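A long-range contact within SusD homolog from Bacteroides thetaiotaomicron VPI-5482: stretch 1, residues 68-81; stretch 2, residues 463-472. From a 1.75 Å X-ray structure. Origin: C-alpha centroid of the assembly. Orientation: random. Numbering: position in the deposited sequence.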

ATOM      1  N   GLU A  68      18.101  11.775   2.222  1.00 29.88           N
ATOM      2  CA  GLU A  68      17.515  10.441   2.228  1.00 29.11           C
ATOM      3  C   GLU A  68      16.490  10.156   1.109  1.00 29.82           C
ATOM      4  O   GLU A  68      16.517   9.099   0.486  1.00 28.91           O
ATOM      5  N   PRO A  69      15.583  11.098   0.848  1.00 28.17           N
ATOM      6  CA  PRO A  69      14.577  10.762  -0.157  1.00 27.72           C
ATOM      7  C   PRO A  69      15.025  10.709  -1.583  1.00 28.27           C
ATOM      8  O   PRO A  69      14.295  10.178  -2.420  1.00 29.60           O
ATOM      9  N   SER A  70      16.232  11.201  -1.848  1.00 28.86           N
ATOM     10  CA  SER A  70      16.739  11.316  -3.224  1.00 30.45           C
ATOM     11  C   SER A  70      18.005  10.509  -3.501  1.00 29.69           C
ATOM     12  O   SER A  70      18.606  10.577  -4.604  1.00 29.92           O
ATOM     13  N   SER A  71      18.449   9.797  -2.481  1.00 29.16           N
ATOM     14  CA  SER A  71      19.652   8.936  -2.599  1.00 29.10           C
ATOM     15  C   SER A  71      19.331   7.587  -3.211  1.00 28.81           C
ATOM     16  O   SER A  71      18.426   6.906  -2.759  1.00 29.03           O
ATOM     17  N   SER A  72      20.128   7.198  -4.194  1.00 29.87           N
ATOM     18  CA  SER A  72      19.986   5.893  -4.870  1.00 30.81           C
ATOM     19  C   SER A  72      20.167   4.723  -3.863  1.00 32.43           C
ATOM     20  O   SER A  72      19.707   3.603  -4.082  1.00 31.69           O
ATOM     21  N   SER A  73      20.768   4.993  -2.712  1.00 33.14           N
ATOM     22  CA  SER A  73      20.951   3.906  -1.731  1.00 31.59           C
ATOM     23  C   SER A  73      19.721   3.550  -0.990  1.00 31.80           C
ATOM     24  O   SER A  73      19.546   2.429  -0.532  1.00 31.12           O
ATOM     25  N   THR A  74      18.853   4.540  -0.880  1.00 31.14           N
ATOM     26  CA  THR A  74      17.735   4.436   0.022  1.00 31.46           C
ATOM     27  C   THR A  74      16.817   3.275  -0.237  1.00 32.26           C
ATOM     28  O   THR A  74      16.391   2.595   0.712  1.00 32.95           O
ATOM     29  N   PHE A  75      16.466   3.080  -1.498  1.00 30.28           N
ATOM     30  CA  PHE A  75      15.524   1.993  -1.855  1.00 28.59           C
ATOM     31  C   PHE A  75      16.193   0.921  -2.645  1.00 29.73           C
ATOM     32  O   PHE A  75      15.540   0.173  -3.342  1.00 30.73           O
ATOM     33  N   ASN A  76      17.506   0.837  -2.523  1.00 29.17           N
ATOM     34  CA  ASN A  76      18.252  -0.190  -3.277  1.00 30.23           C
ATOM     35  C   ASN A  76      17.795  -1.603  -2.962  1.00 30.51           C
ATOM     36  O   ASN A  76      17.578  -2.433  -3.849  1.00 31.60           O
ATOM     37  N   ASN A  77      17.630  -1.879  -1.678  1.00 31.30           N
ATOM     38  CA  ASN A  77      17.170  -3.200  -1.255  1.00 31.23           C
ATOM     39  C   ASN A  77      15.775  -3.524  -1.775  1.00 31.74           C
ATOM     40  O   ASN A  77      15.522  -4.625  -2.293  1.00 32.89           O
ATOM     41  N   SER A  78      14.874  -2.551  -1.642  1.00 31.34           N
ATOM     42  CA  SER A  78      13.501  -2.723  -2.095  1.00 30.41           C
ATOM     43  C   SER A  78      13.470  -2.965  -3.577  1.00 29.81           C
ATOM     44  O   SER A  78      12.773  -3.820  -4.077  1.00 30.76           O
ATOM     45  N   TRP A  79      14.228  -2.131  -4.270  1.00 29.90           N
ATOM     46  CA  TRP A  79      14.419  -2.213  -5.727  1.00 29.53           C
ATOM     47  C   TRP A  79      14.891  -3.615  -6.149  1.00 31.12           C
ATOM     48  O   TRP A  79      14.309  -4.298  -6.990  1.00 31.60           O
ATOM     49  N   ASN A  80      15.991  -4.027  -5.572  1.00 30.35           N
ATOM     50  CA  ASN A  80      16.527  -5.364  -5.879  1.00 30.90           C
ATOM     51  C   ASN A  80      15.526  -6.464  -5.573  1.00 30.57           C
ATOM     52  O   ASN A  80      15.373  -7.424  -6.315  1.00 29.79           O
ATOM     53  N   GLY A  81      14.787  -6.275  -4.498  1.00 30.99           N
ATOM     54  CA  GLY A  81      13.813  -7.280  -4.043  1.00 31.85           C
ATOM     55  C   GLY A  81      12.616  -7.436  -4.970  1.00 31.27           C
ATOM     56  O   GLY A  81      12.157  -8.544  -5.244  1.00 28.93           O
ATOM     57  N   ARG A 463       8.407  10.612  -6.466  1.00 29.27           N
ATOM     58  CA  ARG A 463       8.810   9.239  -6.797  1.00 28.43           C
ATOM     59  C   ARG A 463       9.951   8.815  -5.908  1.00 27.45           C
ATOM     60  O   ARG A 463      10.476   9.644  -5.156  1.00 28.31           O
ATOM     61  N   TYR A 464      10.355   7.545  -6.048  1.00 28.88           N
ATOM     62  CA  TYR A 464      11.502   6.981  -5.311  1.00 27.64           C
ATOM     63  C   TYR A 464      12.709   6.968  -6.245  1.00 26.42           C
ATOM     64  O   TYR A 464      12.558   6.682  -7.442  1.00 29.07           O
ATOM     65  N   PRO A 465      13.916   7.202  -5.693  1.00 26.27           N
ATOM     66  CA  PRO A 465      15.077   7.136  -6.558  1.00 25.92           C
ATOM     67  C   PRO A 465      15.475   5.707  -6.959  1.00 26.70           C
ATOM     68  O   PRO A 465      15.297   4.738  -6.204  1.00 26.50           O
ATOM     69  N   TYR A 466      16.012   5.598  -8.157  1.00 26.22           N
ATOM     70  CA  TYR A 466      16.499   4.307  -8.673  1.00 27.22           C
ATOM     71  C   TYR A 466      17.591   3.730  -7.768  1.00 29.18           C
ATOM     72  O   TYR A 466      18.406   4.459  -7.161  1.00 30.05           O
ATOM     73  N   GLY A 467      17.631   2.404  -7.735  1.00 28.86           N
ATOM     74  CA  GLY A 467      18.590   1.675  -6.909  1.00 29.47           C
ATOM     75  C   GLY A 467      19.974   1.822  -7.440  1.00 28.08           C
ATOM     76  O   GLY A 467      20.201   1.781  -8.641  1.00 30.14           O
ATOM     77  N   ASN A 468      20.923   1.987  -6.528  1.00 30.98           N
ATOM     78  CA  ASN A 468      22.319   2.213  -6.922  1.00 29.79           C
ATOM     79  C   ASN A 468      22.920   0.980  -7.563  1.00 29.90           C
ATOM     80  O   ASN A 468      23.950   1.044  -8.235  1.00 31.22           O
ATOM     81  N   SER A 469      22.268  -0.147  -7.363  1.00 31.10           N
ATOM     82  CA  SER A 469      22.749  -1.373  -7.959  1.00 32.34           C
ATOM     83  C   SER A 469      22.686  -1.220  -9.447  1.00 32.38           C
ATOM     84  O   SER A 469      23.525  -1.726 -10.165  1.00 32.44           O
ATOM     85  N   ASP A 470      21.683  -0.470  -9.895  1.00 32.91           N
ATOM     86  CA  ASP A 470      21.451  -0.265 -11.332  1.00 32.87           C
ATOM     87  C   ASP A 470      22.044   1.032 -11.859  1.00 33.03           C
ATOM     88  O   ASP A 470      22.374   1.141 -13.041  1.00 33.11           O
ATOM     89  N   THR A 471      22.236   2.008 -10.977  1.00 33.30           N
ATOM     90  CA  THR A 471      22.858   3.265 -11.422  1.00 33.89           C
ATOM     91  C   THR A 471      24.317   2.908 -11.685  1.00 37.45           C
ATOM     92  O   THR A 471      25.009   3.533 -12.509  1.00 39.37           O
ATOM     93  N   ALA A 472      24.764   1.839 -11.026  1.00 38.05           N
ATOM     94  CA  ALA A 472      26.145   1.364 -11.191  1.00 38.90           C
ATOM     95  C   ALA A 472      26.283   0.539 -12.464  1.00 39.61           C
ATOM     96  O   ALA A 472      27.137   0.788 -13.329  1.00 40.53           O
TER

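Gly467 and Asn76 bring their CA atoms within 4.1 Å, the closest CA pair of the contact, and the packing leaves no room for a side chain on Gly467: an ideal CB would lie 2.6 Å from Trp79 CD1 and 2.7 Å from Asn76 OD1. Instead its CA rests over the face of the Trp79 five-membered ring. Gly467 N, over a face of the Trp79 ring, is buried with no polar partner.

Trp79 (chi1 t) points toward stretch 2 and sends its ring edge to Asp470 (chi1 m), where Trp79 NE1 donates to Asp470 OD2 at a very short 2.5 Å. Asn76, also t, reads the start of helix 468-472: its OD1 accepts from Ser469 N at 2.9 Å while its ND2 donates to Ser469 OG at 3.0 Å. Asn80 ND2 also donates to Ser469 OG, at 3.2 Å, so one hydroxyl serves two amides from successive turns.

Farther along, Phe75 (m) forms an offset stack with Tyr464 (m), ring centroids 4.0 Å apart, while Pro465 CD meets the Phe75 ring edge, 3.7 Å from Phe75 CD2. Pro465 points in, its CG 3.1 Å from Ser71 O.

Waters add further links: water 2 accepts from the backbone Phe75 N and lies within hydrogen-bonding distance of Ser72 O and Pro465 O; water 3 links Ser72 OG (chi1 p) to Thr471 OG1 (p).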

ATOM      1  CB  GLU A  68      16.874  10.150   3.595  1.00 29.98           C
ATOM      2  CG  GLU A  68      16.394   8.721   3.832  1.00 30.04           C
ATOM      3  CD  GLU A  68      17.506   7.724   4.029  1.00 31.05           C
ATOM      4  OE1 GLU A  68      18.680   8.117   4.159  1.00 35.47           O
ATOM      5  OE2 GLU A  68      17.189   6.508   4.098  1.00 35.84           O
ATOM      6  CB  PRO A  69      13.505  11.858   0.009  1.00 27.46           C
ATOM      7  CG  PRO A  69      13.826  12.548   1.331  1.00 28.85           C
ATOM      8  CD  PRO A  69      15.269  12.324   1.590  1.00 29.31           C
ATOM      9  CB  SER A  70      16.987  12.792  -3.574  1.00 30.20           C
ATOM     10  OG  SER A  70      18.039  13.357  -2.802  1.00 29.56           O
ATOM     11  CB  SER A  71      20.334   8.709  -1.229  1.00 29.96           C
ATOM     12  OG  SER A  71      21.348   7.726  -1.363  1.00 30.55           O
ATOM     13  CB  SER A  72      20.946   5.792  -6.065  1.00 30.47           C
ATOM     14  OG  SER A  72      22.280   6.028  -5.675  1.00 25.81           O
ATOM     15  CB  SER A  73      21.902   4.316  -0.618  1.00 32.92           C
ATOM     16  OG  SER A  73      23.143   4.594  -1.149  1.00 37.33           O
ATOM     17  CB  THR A  74      16.967   5.738   0.031  1.00 33.45           C
ATOM     18  OG1 THR A  74      17.875   6.778   0.396  1.00 27.67           O
ATOM     19  CG2 THR A  74      15.843   5.686   0.972  1.00 28.48           C
ATOM     20  CB  PHE A  75      14.331   2.546  -2.620  1.00 28.14           C
ATOM     21  CG  PHE A  75      13.533   3.536  -1.795  1.00 27.37           C
ATOM     22  CD1 PHE A  75      12.791   3.076  -0.736  1.00 34.10           C
ATOM     23  CD2 PHE A  75      13.594   4.912  -2.034  1.00 30.13           C
ATOM     24  CE1 PHE A  75      12.095   3.931   0.059  1.00 29.24           C
ATOM     25  CE2 PHE A  75      12.908   5.797  -1.228  1.00 27.90           C
ATOM     26  CZ  PHE A  75      12.155   5.308  -0.176  1.00 29.36           C
ATOM     27  CB  ASN A  76      19.751  -0.104  -3.058  1.00 30.97           C
ATOM     28  CG  ASN A  76      20.518  -0.867  -4.123  1.00 29.09           C
ATOM     29  OD1 ASN A  76      20.250  -0.717  -5.309  1.00 35.57           O
ATOM     30  ND2 ASN A  76      21.447  -1.710  -3.704  1.00 30.05           N
ATOM     31  CB  ASN A  77      17.175  -3.342   0.260  1.00 32.19           C
ATOM     32  CG  ASN A  77      18.558  -3.492   0.829  1.00 33.48           C
ATOM     33  OD1 ASN A  77      19.508  -3.839   0.123  1.00 41.99           O
ATOM     34  ND2 ASN A  77      18.685  -3.232   2.133  1.00 41.25           N
ATOM     35  CB  SER A  78      12.660  -1.502  -1.797  1.00 31.59           C
ATOM     36  OG  SER A  78      12.524  -1.376  -0.401  1.00 36.49           O
ATOM     37  CB  TRP A  79      15.439  -1.140  -6.137  1.00 30.32           C
ATOM     38  CG  TRP A  79      15.995  -1.208  -7.516  1.00 28.78           C
ATOM     39  CD1 TRP A  79      17.121  -1.865  -7.893  1.00 32.39           C
ATOM     40  CD2 TRP A  79      15.510  -0.533  -8.697  1.00 32.53           C
ATOM     41  NE1 TRP A  79      17.363  -1.663  -9.234  1.00 29.53           N
ATOM     42  CE2 TRP A  79      16.383  -0.854  -9.747  1.00 30.55           C
ATOM     43  CE3 TRP A  79      14.424   0.312  -8.964  1.00 29.76           C
ATOM     44  CZ2 TRP A  79      16.196  -0.375 -11.052  1.00 31.33           C
ATOM     45  CZ3 TRP A  79      14.244   0.784 -10.263  1.00 29.49           C
ATOM     46  CH2 TRP A  79      15.120   0.447 -11.275  1.00 28.88           C
ATOM     47  CB  ASN A  80      17.810  -5.612  -5.106  1.00 30.97           C
ATOM     48  CG  ASN A  80      18.961  -4.802  -5.640  1.00 31.81           C
ATOM     49  OD1 ASN A  80      19.023  -4.498  -6.838  1.00 34.77           O
ATOM     50  ND2 ASN A  80      19.897  -4.464  -4.762  1.00 34.21           N
ATOM     51  CB  ARG A 463       9.295   9.190  -8.259  1.00 26.47           C
ATOM     52  CG  ARG A 463      10.508  10.034  -8.558  1.00 27.17           C
ATOM     53  CD  ARG A 463      10.487  10.498 -10.016  1.00 26.95           C
ATOM     54  NE  ARG A 463      10.693   9.414 -10.973  1.00 27.76           N
ATOM     55  CZ  ARG A 463      10.385   9.459 -12.260  1.00 28.58           C
ATOM     56  NH1 ARG A 463       9.791  10.524 -12.784  1.00 29.90           N
ATOM     57  NH2 ARG A 463      10.657   8.404 -13.017  1.00 28.36           N
ATOM     58  CB  TYR A 464      11.272   5.561  -4.849  1.00 26.69           C
ATOM     59  CG  TYR A 464      10.279   5.495  -3.689  1.00 20.79           C
ATOM     60  CD1 TYR A 464       9.467   6.565  -3.438  1.00 23.81           C
ATOM     61  CD2 TYR A 464      10.177   4.367  -2.906  1.00 28.91           C
ATOM     62  CE1 TYR A 464       8.534   6.500  -2.394  1.00 22.48           C
ATOM     63  CE2 TYR A 464       9.288   4.310  -1.904  1.00 27.56           C
ATOM     64  CZ  TYR A 464       8.483   5.354  -1.644  1.00 27.52           C
ATOM     65  OH  TYR A 464       7.586   5.184  -0.587  1.00 27.47           O
ATOM     66  CB  PRO A 465      16.189   7.757  -5.687  1.00 26.18           C
ATOM     67  CG  PRO A 465      15.747   7.500  -4.275  1.00 26.44           C
ATOM     68  CD  PRO A 465      14.269   7.683  -4.336  1.00 27.06           C
ATOM     69  CB  TYR A 466      17.064   4.433 -10.093  1.00 30.27           C
ATOM     70  CG  TYR A 466      16.078   4.928 -11.149  1.00 31.58           C
ATOM     71  CD1 TYR A 466      15.032   4.126 -11.581  1.00 28.90           C
ATOM     72  CD2 TYR A 466      16.204   6.198 -11.706  1.00 31.58           C
ATOM     73  CE1 TYR A 466      14.107   4.587 -12.540  1.00 29.24           C
ATOM     74  CE2 TYR A 466      15.298   6.660 -12.682  1.00 31.25           C
ATOM     75  CZ  TYR A 466      14.272   5.845 -13.102  1.00 29.91           C
ATOM     76  OH  TYR A 466      13.385   6.306 -14.043  1.00 30.56           O
ATOM     77  CB  ASN A 468      23.212   2.726  -5.766  1.00 31.21           C
ATOM     78  CG  ASN A 468      23.370   1.727  -4.633  1.00 36.33           C
ATOM     79  OD1 ASN A 468      22.465   1.522  -3.857  1.00 36.38           O
ATOM     80  ND2 ASN A 468      24.545   1.134  -4.520  1.00 42.93           N
ATOM     81  CB  SER A 469      21.941  -2.583  -7.532  1.00 32.15           C
ATOM     82  OG  SER A 469      22.369  -2.996  -6.240  1.00 39.61           O
ATOM     83  CB  ASP A 470      19.964  -0.444 -11.670  1.00 32.93           C
ATOM     84  CG  ASP A 470      19.620  -1.903 -11.838  1.00 34.02           C
ATOM     85  OD1 ASP A 470      20.375  -2.561 -12.567  1.00 46.33           O
ATOM     86  OD2 ASP A 470      18.658  -2.422 -11.252  1.00 37.78           O
ATOM     87  CB  THR A 471      22.766   4.410 -10.406  1.00 33.63           C
ATOM     88  OG1 THR A 471      23.471   4.043  -9.216  1.00 34.71           O
ATOM     89  CG2 THR A 471      21.296   4.741 -10.052  1.00 31.78           C
ATOM     90  CB  ALA A 472      26.561   0.511 -10.009  1.00 38.96           C
TER
HETATM   91  O   HOH W   1      11.838   9.157  -2.245  1.00 21.71           O
HETATM   92  O   HOH W   2      16.988   3.816  -4.190  1.00 26.14           O
HETATM   93  O   HOH W   3      23.989   6.269  -7.805  1.00 35.21           O